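Local coordinates for transcriptional activator PlcR protein (Bacillus thuringiensis, PDB 3U3W), which binds DNA as a quorum-sensing transcriptional activator and virulence regulator, activated by the signal peptide PapR, at residues 76-81 with 95-100; 99-104 with 113-118; 205-210 with 246-251; 217-222 with 236-241. One frame throughout, in Å; residues are numbered along the deposited sequence.

Interaction 1 of 4, residues 76-81 with 95-100; sequences KQFKDQ and YNKVWN
Helices 72-87 and 91-102 run nearly antiparallel where F78 meets K97 and V98, and Q81 meets K97. The axes of the two segments lie 11.6 Å apart at an angle of 156°. The nearest CA atoms are those of F78 and V98, 9.0 Å apart, so side chains fill the gap. F78 and K97 come from opposite directions. The lysine lays its aliphatic chain over one face of the phenyl ring. K97 CE sits 3.8 Å from the F78 ring centroid, a CH-pi contact. K97 O lies at the ring edge, in its plane. V98 CG2 adds a looser apolar contact with F78 CE2 at 4.3 Å. A bend at the last torsion of K97 (chi4 62°) turns the amine to Q81, whose chain crosses the lysine at about a right angle. K97 NZ donates to Q81 OE1 over 3.2 Å. The donor stands 50° out of the carbonyl plane. F78 also packs on L115 of helix 109-125, while K97 touches V82 and L85 of helix 72-87. The lysine thus serves two chemistries: its methylenes screen a buried ring, and its charge ends at a neutral amide on the exposed side.

Interaction 2 of 4, residues 99-104 with 113-118; sequences WNELKK and QFLQWQ
L102 and L115 slide past each other in opposite directions. The branch of L102 lies on the stem of L115. L102 CD2 meets L115 CB at 3.7 Å, and L102 CG is almost as close. The L115 methyl CD1 in turn lies beside that branch, 3.9 Å from L102 CD2. E101 approaches the same leucine obliquely, and only its stem is used. E101 CG rests on both methyls of L115, with CD2 the closer at 3.8 Å. A bend in the glutamate (chi2 68°) then takes the carboxylate away from helix 109-125. There its charge is matched twice. K104 NZ makes a salt bridge to E101 OE1 at 3.1 Å, reaching it on the syn side but 35° out of the carboxylate plane. R74 of helix 72-87 pairs with E101 OE2. The two cations gather round one carboxylate, which probably favours its ionised form. At the margin, Q116 CG touches L102 CD2 at 4.1 Å. No hydrogen bond joins the two segments, so the contact is held by apolar packing. E101 also packs on F78 of helix 72-87, a third helix. On the 113-118 segment, W117 packs on the backbone of the bound peptide. Packing of consecutive helices through apolar side chains is what the helical-repeat fold of the TPR clan is built on; this C-terminal domain belongs to that clan.

Interaction 3 of 4, residues 205-210 with 246-251; sequences ALYLDS and LRKLEY
K248 reaches from the end of helix 235-248 to Y207 at the end of helix 192-208, and the two side chains cross at about a right angle. Its CB points to the other segment and starts the chain on its way. CG is the first atom to touch, lying 3.6 Å from Y207 OH and 4.0 Å from Y207 CE2. It meets the ring at an oblique angle. A bend at chi2 (-51°) then curls the chain round the phenol oxygen. CD skirts it at a distance, and K248 CE closes to 3.5 Å from Y207 OH. A second bend at chi4 (78°) places the amine. K248 NZ ends 3.4 Å from Y207 OH and donates a weak hydrogen bond to it. Y207 comes to this spot with its ring held by others. Y212 meets it edge-to-face, and Q241, E244 and C245 of helix 235-248 also touch it. K248 itself packs on Y212.

Both helices stop here in Schellman motifs. S210 has positive phi; S210 N bonds to Y207 O at 2.9 Å, and R211 N to L206 O. E250 also has positive phi; Y251 N bonds back to L246 O at 3.1 Å, and E250 N to R247 O. Next to Y207, L208 packs on an aromatic side chain of the bound peptide. The contact is small, burying 103 Å² in all, and lies at the surface. Its chemistry implies a weak polar link: one long bond from a surface lysine, backed by methylenes wrapped about a hydroxyl whose ring is packed among Y212, Q241, E244 and C245.

Interaction 4 of 4, residues 217-222 with 236-241; sequences YQVNKA and GQLYYQ
The amide of Q241 is the flat group beside this contact, but its stem does the touching: Q241 CG meets V219 CG2 at 3.5 Å. The two segments belong to consecutive helices, 212-228 and 235-248, paired as an antiparallel helical hairpin in the TPR-clan domain. A bend at chi2 (56°) leads the Q241 amide away from segment 217-222, toward Y207. The tyrosine rings of 236-241 serve other neighbours. Y240 packs on an apolar side chain of the bound peptide, and Y239 on I269 of the second subunit. Q237 NE2 hydrogen-bonds an acidic side chain of the same peptide. At the far side of 217-222, Q218 NE2 lies at the edge of the Y217 ring, in its plane.

The axes of the two segments approach to 9.4 Å at an angle of 147°. V219 CA and L238 CA are 6.0 Å apart, so the backbones come close, with V219 and A222 facing L238 and Q241. A222 offers its CB to both methyls of L238, with CD1 at 3.8 Å and CD2 at 3.9 Å. The small alanine lets the leucine branch lie near the opposing backbone. V219 and Q241 cross at about a right angle. All four touching residues are buried, and no hydrogen bond joins the segments. Just beyond, N220 OD1 takes one from R242 NE. The closest atoms across the pair are V219 CG1 and the backbone oxygen L238 O, 3.4 Å apart.

In the fold
The four contacts form two clusters in the all-helical C-terminal domain. Interactions 1 and 2 have centres 7 Å apart and share helix 91-102. F78 CE2 touches L115 CD2 at 3.3 Å, which ties helix 72-87 to helix 109-125, so three successive helices meet. Interactions 3 and 4 have centres 12 Å apart and share helix 235-248. They touch at Y207 CD2 and Q241 NE2, 3.4 Å, and again at L206 and Q218. Along the chain, 1 and 2 come first, and interaction 3 brackets interaction 4. The centres of 1 and 4 are about 29 Å apart. Neighbouring residues on the segments of 2, 3 and 4 reach the bound peptide, so these helices probably help line its site.

Interaction 1 of 4, residues 76-81 with 95-100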
# COMPACT_ATOMS: atom_id res chain seq x y z
N LYS A 76 15.15 5.87 2.19
CA LYS A 76 13.91 5.22 1.80
C LYS A 76 14.02 4.52 0.44
O LYS A 76 13.50 3.42 0.26
CB LYS A 76 12.74 6.19 1.87
CG LYS A 76 12.54 6.77 3.26
CD LYS A 76 11.06 6.97 3.59
CE LYS A 76 10.40 7.95 2.63
NZ LYS A 76 8.95 8.10 2.92
N GLN A 77 14.70 5.16 -0.51
CA GLN A 77 14.95 4.53 -1.81
C GLN A 77 15.89 3.33 -1.67
O GLN A 77 15.79 2.34 -2.40
CB GLN A 77 15.56 5.55 -2.78
CG GLN A 77 14.82 6.88 -2.81
CD GLN A 77 15.55 7.95 -3.62
OE1 GLN A 77 15.42 9.15 -3.33
NE2 GLN A 77 16.31 7.53 -4.63
N PHE A 78 16.82 3.43 -0.73
CA PHE A 78 17.75 2.35 -0.46
C PHE A 78 16.95 1.14 0.02
O PHE A 78 17.05 0.05 -0.54
CB PHE A 78 18.76 2.79 0.59
CG PHE A 78 19.91 1.84 0.76
CD1 PHE A 78 20.99 1.88 -0.10
CD2 PHE A 78 19.92 0.92 1.81
CE1 PHE A 78 22.06 1.01 0.06
CE2 PHE A 78 20.98 0.05 1.97
CZ PHE A 78 22.06 0.10 1.10
N LYS A 79 16.15 1.36 1.05
CA LYS A 79 15.26 0.34 1.60
C LYS A 79 14.37 -0.35 0.54
O LYS A 79 14.25 -1.58 0.52
CB LYS A 79 14.41 0.97 2.71
CG LYS A 79 13.69 -0.02 3.55
CD LYS A 79 12.95 0.65 4.68
CE LYS A 79 12.07 -0.37 5.41
NZ LYS A 79 11.09 0.26 6.33
N ASP A 80 13.76 0.44 -0.34
CA ASP A 80 12.93 -0.12 -1.41
C ASP A 80 13.74 -0.92 -2.41
O ASP A 80 13.21 -1.86 -3.02
CB ASP A 80 12.18 1.00 -2.15
CG ASP A 80 11.10 1.65 -1.30
OD1 ASP A 80 10.68 1.04 -0.28
OD2 ASP A 80 10.67 2.77 -1.67
N GLN A 81 15.00 -0.54 -2.61
CA GLN A 81 15.88 -1.25 -3.53
C GLN A 81 16.20 -2.63 -2.98
O GLN A 81 16.01 -3.66 -3.65
CB GLN A 81 17.17 -0.45 -3.75
CG GLN A 81 17.28 0.17 -5.13
CD GLN A 81 18.10 1.47 -5.16
OE1 GLN A 81 18.71 1.86 -4.16
NE2 GLN A 81 18.09 2.14 -6.31
N TYR A 95 24.07 -8.32 -0.39
CA TYR A 95 25.22 -8.47 0.49
C TYR A 95 26.24 -7.34 0.28
O TYR A 95 26.69 -6.70 1.24
CB TYR A 95 25.86 -9.85 0.26
CG TYR A 95 27.09 -10.09 1.09
CD1 TYR A 95 26.99 -10.54 2.41
CD2 TYR A 95 28.36 -9.89 0.55
CE1 TYR A 95 28.12 -10.77 3.17
CE2 TYR A 95 29.50 -10.13 1.31
CZ TYR A 95 29.37 -10.57 2.61
OH TYR A 95 30.50 -10.78 3.35
N ASN A 96 26.60 -7.10 -0.98
CA ASN A 96 27.51 -6.01 -1.32
C ASN A 96 26.92 -4.62 -1.08
O ASN A 96 27.57 -3.75 -0.48
CB ASN A 96 27.96 -6.11 -2.78
CG ASN A 96 28.85 -7.31 -3.02
OD1 ASN A 96 29.66 -7.67 -2.17
ND2 ASN A 96 28.71 -7.93 -4.19
N LYS A 97 25.69 -4.42 -1.54
CA LYS A 97 25.02 -3.12 -1.42
C LYS A 97 24.90 -2.71 0.05
O LYS A 97 25.26 -1.60 0.43
CB LYS A 97 23.65 -3.17 -2.10
CG LYS A 97 22.76 -1.97 -1.81
CD LYS A 97 21.44 -2.07 -2.57
CE LYS A 97 20.59 -0.81 -2.37
NZ LYS A 97 21.29 0.40 -2.91
N VAL A 98 24.40 -3.62 0.87
CA VAL A 98 24.17 -3.34 2.27
C VAL A 98 25.48 -3.22 3.08
O VAL A 98 25.58 -2.42 4.03
CB VAL A 98 23.26 -4.41 2.88
CG1 VAL A 98 23.38 -4.44 4.39
CG2 VAL A 98 21.83 -4.17 2.44
N TRP A 99 26.47 -4.04 2.72
CA TRP A 99 27.77 -3.94 3.38
C TRP A 99 28.40 -2.56 3.19
O TRP A 99 28.91 -1.96 4.13
CB TRP A 99 28.73 -5.05 2.91
CG TRP A 99 30.08 -4.84 3.49
CD1 TRP A 99 31.20 -4.43 2.82
CD2 TRP A 99 30.45 -4.96 4.87
NE1 TRP A 99 32.26 -4.31 3.71
CE2 TRP A 99 31.82 -4.63 4.97
CE3 TRP A 99 29.76 -5.33 6.03
CZ2 TRP A 99 32.52 -4.66 6.18
CZ3 TRP A 99 30.46 -5.36 7.25
CH2 TRP A 99 31.82 -5.02 7.31
N ASN A 100 28.34 -2.04 1.96
CA ASN A 100 28.83 -0.69 1.68
C ASN A 100 28.17 0.37 2.54
O ASN A 100 28.85 1.22 3.12
CB ASN A 100 28.70 -0.34 0.20
CG ASN A 100 29.76 -1.04 -0.64
OD1 ASN A 100 30.83 -1.41 -0.13
ND2 ASN A 100 29.48 -1.24 -1.93

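Interaction 2 of 4, residues 99-104 with 113-118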
# COMPACT_ATOMS: atom_id res chain seq x y z
N TRP A 99 26.47 -4.04 2.72
CA TRP A 99 27.77 -3.94 3.38
C TRP A 99 28.40 -2.56 3.19
O TRP A 99 28.91 -1.96 4.13
CB TRP A 99 28.73 -5.05 2.91
CG TRP A 99 30.08 -4.84 3.49
CD1 TRP A 99 31.20 -4.43 2.82
CD2 TRP A 99 30.45 -4.96 4.87
NE1 TRP A 99 32.26 -4.31 3.71
CE2 TRP A 99 31.82 -4.63 4.97
CE3 TRP A 99 29.76 -5.33 6.03
CZ2 TRP A 99 32.52 -4.66 6.18
CZ3 TRP A 99 30.46 -5.36 7.25
CH2 TRP A 99 31.82 -5.02 7.31
N ASN A 100 28.34 -2.04 1.96
CA ASN A 100 28.83 -0.69 1.68
C ASN A 100 28.17 0.37 2.54
O ASN A 100 28.85 1.22 3.12
CB ASN A 100 28.70 -0.34 0.20
CG ASN A 100 29.76 -1.04 -0.64
OD1 ASN A 100 30.83 -1.41 -0.13
ND2 ASN A 100 29.48 -1.24 -1.93
N GLU A 101 26.85 0.31 2.63
CA GLU A 101 26.12 1.23 3.46
C GLU A 101 26.49 1.07 4.93
O GLU A 101 26.56 2.05 5.68
CB GLU A 101 24.62 1.04 3.27
CG GLU A 101 23.78 2.09 3.95
CD GLU A 101 23.94 3.46 3.31
OE1 GLU A 101 24.17 3.50 2.07
OE2 GLU A 101 23.84 4.48 4.03
N LEU A 102 26.71 -0.17 5.35
CA LEU A 102 26.97 -0.47 6.75
C LEU A 102 28.29 0.11 7.24
O LEU A 102 28.42 0.46 8.41
CB LEU A 102 26.95 -1.99 6.99
CG LEU A 102 25.59 -2.58 7.36
CD1 LEU A 102 25.57 -4.11 7.21
CD2 LEU A 102 25.24 -2.16 8.78
N LYS A 103 29.26 0.21 6.33
CA LYS A 103 30.59 0.64 6.74
C LYS A 103 30.75 2.17 6.80
O LYS A 103 31.79 2.68 7.22
CB LYS A 103 31.69 -0.04 5.90
CG LYS A 103 31.65 0.26 4.42
CD LYS A 103 32.63 -0.64 3.67
CE LYS A 103 33.92 -0.87 4.48
NZ LYS A 103 35.17 -0.57 3.71
N LYS A 104 29.70 2.89 6.41
CA LYS A 104 29.61 4.33 6.67
C LYS A 104 29.42 4.60 8.16
O LYS A 104 29.61 5.72 8.62
CB LYS A 104 28.48 4.98 5.88
CG LYS A 104 28.62 4.89 4.37
CD LYS A 104 27.46 5.62 3.68
CE LYS A 104 27.39 5.32 2.19
NZ LYS A 104 26.16 5.87 1.54
N GLN A 113 19.42 -1.31 11.96
CA GLN A 113 18.79 -2.60 12.19
C GLN A 113 18.30 -3.25 10.90
O GLN A 113 18.46 -4.45 10.70
CB GLN A 113 17.65 -2.49 13.18
CG GLN A 113 17.18 -3.82 13.67
CD GLN A 113 15.87 -3.71 14.38
OE1 GLN A 113 14.92 -3.16 13.84
NE2 GLN A 113 15.79 -4.22 15.61
N PHE A 114 17.71 -2.44 10.03
CA PHE A 114 17.27 -2.92 8.73
C PHE A 114 18.46 -3.46 7.90
O PHE A 114 18.39 -4.53 7.31
CB PHE A 114 16.55 -1.81 7.96
CG PHE A 114 16.30 -2.14 6.53
CD1 PHE A 114 15.16 -2.84 6.15
CD2 PHE A 114 17.24 -1.84 5.56
CE1 PHE A 114 14.95 -3.18 4.83
CE2 PHE A 114 17.04 -2.17 4.24
CZ PHE A 114 15.90 -2.85 3.87
N LEU A 115 19.56 -2.70 7.86
CA LEU A 115 20.76 -3.14 7.14
C LEU A 115 21.31 -4.48 7.66
O LEU A 115 21.61 -5.39 6.89
CB LEU A 115 21.85 -2.07 7.23
CG LEU A 115 21.56 -0.66 6.71
CD1 LEU A 115 22.66 0.28 7.17
CD2 LEU A 115 21.38 -0.63 5.17
N GLN A 116 21.45 -4.57 8.98
CA GLN A 116 21.96 -5.76 9.64
C GLN A 116 21.08 -6.99 9.41
O GLN A 116 21.59 -8.05 9.03
CB GLN A 116 22.15 -5.51 11.14
CG GLN A 116 23.21 -4.45 11.44
CD GLN A 116 23.67 -4.44 12.89
OE1 GLN A 116 22.91 -4.06 13.79
NE2 GLN A 116 24.91 -4.85 13.12
N TRP A 117 19.77 -6.83 9.62
CA TRP A 117 18.80 -7.87 9.27
C TRP A 117 19.05 -8.36 7.85
O TRP A 117 19.29 -9.55 7.64
CB TRP A 117 17.35 -7.35 9.48
CG TRP A 117 16.27 -8.03 8.68
CD1 TRP A 117 16.17 -9.36 8.39
CD2 TRP A 117 15.15 -7.40 8.04
NE1 TRP A 117 15.05 -9.60 7.62
CE2 TRP A 117 14.41 -8.41 7.39
CE3 TRP A 117 14.70 -6.08 7.97
CZ2 TRP A 117 13.26 -8.13 6.66
CZ3 TRP A 117 13.54 -5.81 7.25
CH2 TRP A 117 12.84 -6.83 6.61
N GLN A 118 19.05 -7.45 6.88
CA GLN A 118 19.22 -7.86 5.48
C GLN A 118 20.59 -8.48 5.21
O GLN A 118 20.72 -9.40 4.39
CB GLN A 118 18.98 -6.67 4.53
CG GLN A 118 17.56 -6.15 4.55
CD GLN A 118 16.57 -7.08 3.83
OE1 GLN A 118 16.96 -7.91 3.00
NE2 GLN A 118 15.29 -6.93 4.14

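Interaction 3 of 4, residues 205-210 with 246-251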
# COMPACT_ATOMS: atom_id res chain seq x y z
N ALA A 205 6.38 -24.76 5.51
CA ALA A 205 6.74 -25.49 6.72
C ALA A 205 5.75 -26.63 7.09
O ALA A 205 6.17 -27.74 7.44
CB ALA A 205 6.94 -24.52 7.90
N LEU A 206 4.45 -26.35 7.02
CA LEU A 206 3.42 -27.37 7.24
C LEU A 206 3.58 -28.50 6.24
O LEU A 206 3.49 -29.69 6.61
CB LEU A 206 2.01 -26.75 7.16
CG LEU A 206 1.70 -25.78 8.31
CD1 LEU A 206 0.58 -24.79 8.00
CD2 LEU A 206 1.39 -26.55 9.60
N TYR A 207 3.82 -28.14 4.98
CA TYR A 207 4.02 -29.14 3.94
C TYR A 207 5.26 -30.00 4.24
O TYR A 207 5.23 -31.21 4.06
CB TYR A 207 4.16 -28.46 2.58
CG TYR A 207 4.33 -29.41 1.40
CD1 TYR A 207 5.55 -30.05 1.15
CD2 TYR A 207 3.27 -29.63 0.51
CE1 TYR A 207 5.70 -30.90 0.06
CE2 TYR A 207 3.41 -30.48 -0.57
CZ TYR A 207 4.63 -31.11 -0.80
OH TYR A 207 4.75 -31.94 -1.89
N LEU A 208 6.35 -29.38 4.70
CA LEU A 208 7.57 -30.14 4.96
C LEU A 208 7.34 -31.12 6.12
O LEU A 208 7.99 -32.16 6.20
CB LEU A 208 8.76 -29.22 5.25
CG LEU A 208 9.35 -28.43 4.07
CD1 LEU A 208 10.41 -27.44 4.57
CD2 LEU A 208 9.94 -29.36 2.99
N ASP A 209 6.40 -30.76 6.99
CA ASP A 209 5.98 -31.57 8.13
C ASP A 209 4.86 -32.55 7.77
O ASP A 209 4.25 -33.17 8.64
CB ASP A 209 5.51 -30.65 9.26
CG ASP A 209 5.75 -31.24 10.65
OD1 ASP A 209 6.57 -32.18 10.76
OD2 ASP A 209 5.12 -30.76 11.62
N SER A 210 4.59 -32.69 6.47
CA SER A 210 3.59 -33.64 5.96
C SER A 210 2.15 -33.29 6.33
O SER A 210 1.26 -34.12 6.18
CB SER A 210 3.90 -35.06 6.44
OG SER A 210 5.20 -35.47 6.06
N LEU A 246 -2.25 -30.22 -3.54
CA LEU A 246 -3.24 -30.95 -4.30
C LEU A 246 -2.71 -32.31 -4.75
O LEU A 246 -3.46 -33.28 -4.78
CB LEU A 246 -3.70 -30.13 -5.51
CG LEU A 246 -4.52 -28.86 -5.23
CD1 LEU A 246 -5.11 -28.29 -6.52
CD2 LEU A 246 -5.64 -29.11 -4.23
N ARG A 247 -1.42 -32.36 -5.08
CA ARG A 247 -0.80 -33.61 -5.50
C ARG A 247 -0.72 -34.61 -4.34
O ARG A 247 -1.08 -35.76 -4.48
CB ARG A 247 0.60 -33.35 -6.10
CG ARG A 247 1.11 -34.44 -7.03
CD ARG A 247 2.08 -33.86 -8.07
NE ARG A 247 3.09 -32.99 -7.45
CZ ARG A 247 4.23 -33.43 -6.92
NH1 ARG A 247 4.52 -34.73 -6.93
NH2 ARG A 247 5.08 -32.57 -6.37
N LYS A 248 -0.27 -34.14 -3.18
CA LYS A 248 -0.15 -35.03 -2.02
C LYS A 248 -1.51 -35.49 -1.53
O LYS A 248 -1.65 -36.62 -1.03
CB LYS A 248 0.61 -34.35 -0.88
CG LYS A 248 2.07 -34.20 -1.15
CD LYS A 248 2.66 -35.53 -1.57
CE LYS A 248 4.06 -35.38 -2.14
NZ LYS A 248 5.08 -35.19 -1.08
N LEU A 249 -2.51 -34.63 -1.67
CA LEU A 249 -3.85 -34.94 -1.18
C LEU A 249 -4.65 -35.76 -2.19
O LEU A 249 -5.80 -36.10 -1.95
CB LEU A 249 -4.60 -33.66 -0.80
CG LEU A 249 -4.10 -32.97 0.48
CD1 LEU A 249 -4.82 -31.64 0.67
CD2 LEU A 249 -4.28 -33.87 1.71
N GLU A 250 -4.02 -36.07 -3.33
CA GLU A 250 -4.62 -36.96 -4.33
C GLU A 250 -5.89 -36.42 -5.00
O GLU A 250 -6.83 -37.17 -5.26
CB GLU A 250 -4.88 -38.35 -3.73
CG GLU A 250 -3.59 -39.11 -3.44
CD GLU A 250 -3.84 -40.47 -2.81
OE1 GLU A 250 -4.22 -40.52 -1.62
OE2 GLU A 250 -3.65 -41.48 -3.52
N TYR A 251 -5.89 -35.13 -5.28
CA TYR A 251 -6.96 -34.52 -6.07
C TYR A 251 -6.89 -35.00 -7.50
O TYR A 251 -5.92 -35.63 -7.91
CB TYR A 251 -6.84 -33.01 -6.07
CG TYR A 251 -7.39 -32.36 -4.84
CD1 TYR A 251 -6.77 -32.52 -3.60
CD2 TYR A 251 -8.54 -31.58 -4.91
CE1 TYR A 251 -7.29 -31.91 -2.47
CE2 TYR A 251 -9.06 -30.98 -3.79
CZ TYR A 251 -8.44 -31.14 -2.58
OH TYR A 251 -8.99 -30.52 -1.47

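Interaction 4 of 4, residues 217-222 with 236-241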
# COMPACT_ATOMS: atom_id res chain seq x y z
N TYR A 217 -4.81 -25.23 3.47
CA TYR A 217 -5.64 -24.27 4.17
C TYR A 217 -4.98 -22.90 4.18
O TYR A 217 -5.60 -21.90 3.80
CB TYR A 217 -5.92 -24.71 5.60
CG TYR A 217 -6.58 -23.65 6.44
CD1 TYR A 217 -7.95 -23.40 6.34
CD2 TYR A 217 -5.84 -22.89 7.34
CE1 TYR A 217 -8.55 -22.40 7.11
CE2 TYR A 217 -6.44 -21.91 8.12
CZ TYR A 217 -7.80 -21.68 8.00
OH TYR A 217 -8.39 -20.71 8.76
N GLN A 218 -3.73 -22.85 4.63
CA GLN A 218 -2.98 -21.60 4.65
C GLN A 218 -2.79 -21.04 3.25
O GLN A 218 -2.91 -19.83 3.06
CB GLN A 218 -1.63 -21.79 5.33
CG GLN A 218 -1.75 -22.14 6.80
CD GLN A 218 -2.19 -20.96 7.62
OE1 GLN A 218 -2.06 -19.81 7.21
NE2 GLN A 218 -2.74 -21.23 8.80
N VAL A 219 -2.49 -21.91 2.28
CA VAL A 219 -2.31 -21.49 0.89
C VAL A 219 -3.56 -20.81 0.32
O VAL A 219 -3.49 -19.70 -0.22
CB VAL A 219 -1.92 -22.68 -0.03
CG1 VAL A 219 -2.04 -22.29 -1.50
CG2 VAL A 219 -0.52 -23.11 0.25
N ASN A 220 -4.71 -21.47 0.48
CA ASN A 220 -5.98 -20.93 -0.03
C ASN A 220 -6.41 -19.65 0.67
O ASN A 220 -6.96 -18.74 0.04
CB ASN A 220 -7.09 -21.97 0.05
CG ASN A 220 -6.94 -23.06 -0.99
OD1 ASN A 220 -6.34 -22.85 -2.05
ND2 ASN A 220 -7.47 -24.23 -0.70
N LYS A 221 -6.16 -19.59 1.97
CA LYS A 221 -6.39 -18.37 2.72
C LYS A 221 -5.53 -17.24 2.13
O LYS A 221 -6.02 -16.14 1.90
CB LYS A 221 -6.05 -18.59 4.20
CG LYS A 221 -6.58 -17.52 5.12
CD LYS A 221 -7.77 -18.03 5.91
CE LYS A 221 -8.82 -18.68 5.00
NZ LYS A 221 -10.19 -18.76 5.62
N ALA A 222 -4.26 -17.52 1.87
CA ALA A 222 -3.36 -16.48 1.38
C ALA A 222 -3.71 -16.05 -0.07
O ALA A 222 -3.71 -14.87 -0.38
CB ALA A 222 -1.89 -16.91 1.53
N GLY A 236 1.91 -16.29 -7.62
CA GLY A 236 2.49 -17.39 -8.39
C GLY A 236 2.97 -18.52 -7.48
O GLY A 236 2.60 -19.68 -7.65
N GLN A 237 3.78 -18.16 -6.49
CA GLN A 237 4.31 -19.13 -5.53
C GLN A 237 3.19 -19.89 -4.84
O GLN A 237 3.31 -21.08 -4.63
CB GLN A 237 5.20 -18.44 -4.48
CG GLN A 237 6.42 -17.74 -5.09
CD GLN A 237 6.10 -16.31 -5.54
OE1 GLN A 237 5.12 -16.07 -6.24
NE2 GLN A 237 6.93 -15.35 -5.12
N LEU A 238 2.10 -19.18 -4.52
CA LEU A 238 0.94 -19.76 -3.84
C LEU A 238 0.23 -20.81 -4.68
O LEU A 238 -0.03 -21.90 -4.20
CB LEU A 238 -0.03 -18.65 -3.41
CG LEU A 238 0.49 -17.86 -2.20
CD1 LEU A 238 -0.29 -16.57 -1.95
CD2 LEU A 238 0.51 -18.75 -0.95
N TYR A 239 -0.06 -20.49 -5.94
CA TYR A 239 -0.60 -21.49 -6.85
C TYR A 239 0.29 -22.70 -7.00
O TYR A 239 -0.20 -23.81 -7.13
CB TYR A 239 -0.87 -20.89 -8.23
CG TYR A 239 -2.14 -20.09 -8.24
CD1 TYR A 239 -3.35 -20.68 -7.93
CD2 TYR A 239 -2.11 -18.74 -8.52
CE1 TYR A 239 -4.52 -19.94 -7.92
CE2 TYR A 239 -3.26 -17.99 -8.51
CZ TYR A 239 -4.46 -18.60 -8.21
OH TYR A 239 -5.61 -17.83 -8.20
N TYR A 240 1.60 -22.48 -7.02
CA TYR A 240 2.55 -23.57 -7.12
C TYR A 240 2.40 -24.44 -5.86
O TYR A 240 2.17 -25.65 -5.94
CB TYR A 240 3.98 -23.03 -7.29
CG TYR A 240 5.04 -24.12 -7.30
CD1 TYR A 240 5.41 -24.74 -8.48
CD2 TYR A 240 5.65 -24.54 -6.11
CE1 TYR A 240 6.36 -25.76 -8.49
CE2 TYR A 240 6.61 -25.55 -6.11
CZ TYR A 240 6.96 -26.15 -7.30
OH TYR A 240 7.89 -27.15 -7.30
N GLN A 241 2.51 -23.80 -4.70
CA GLN A 241 2.32 -24.49 -3.44
C GLN A 241 0.99 -25.25 -3.36
O GLN A 241 0.92 -26.33 -2.79
CB GLN A 241 2.41 -23.52 -2.27
CG GLN A 241 2.53 -24.25 -0.96
CD GLN A 241 3.71 -25.17 -0.99
OE1 GLN A 241 4.83 -24.76 -1.31
NE2 GLN A 241 3.48 -26.44 -0.69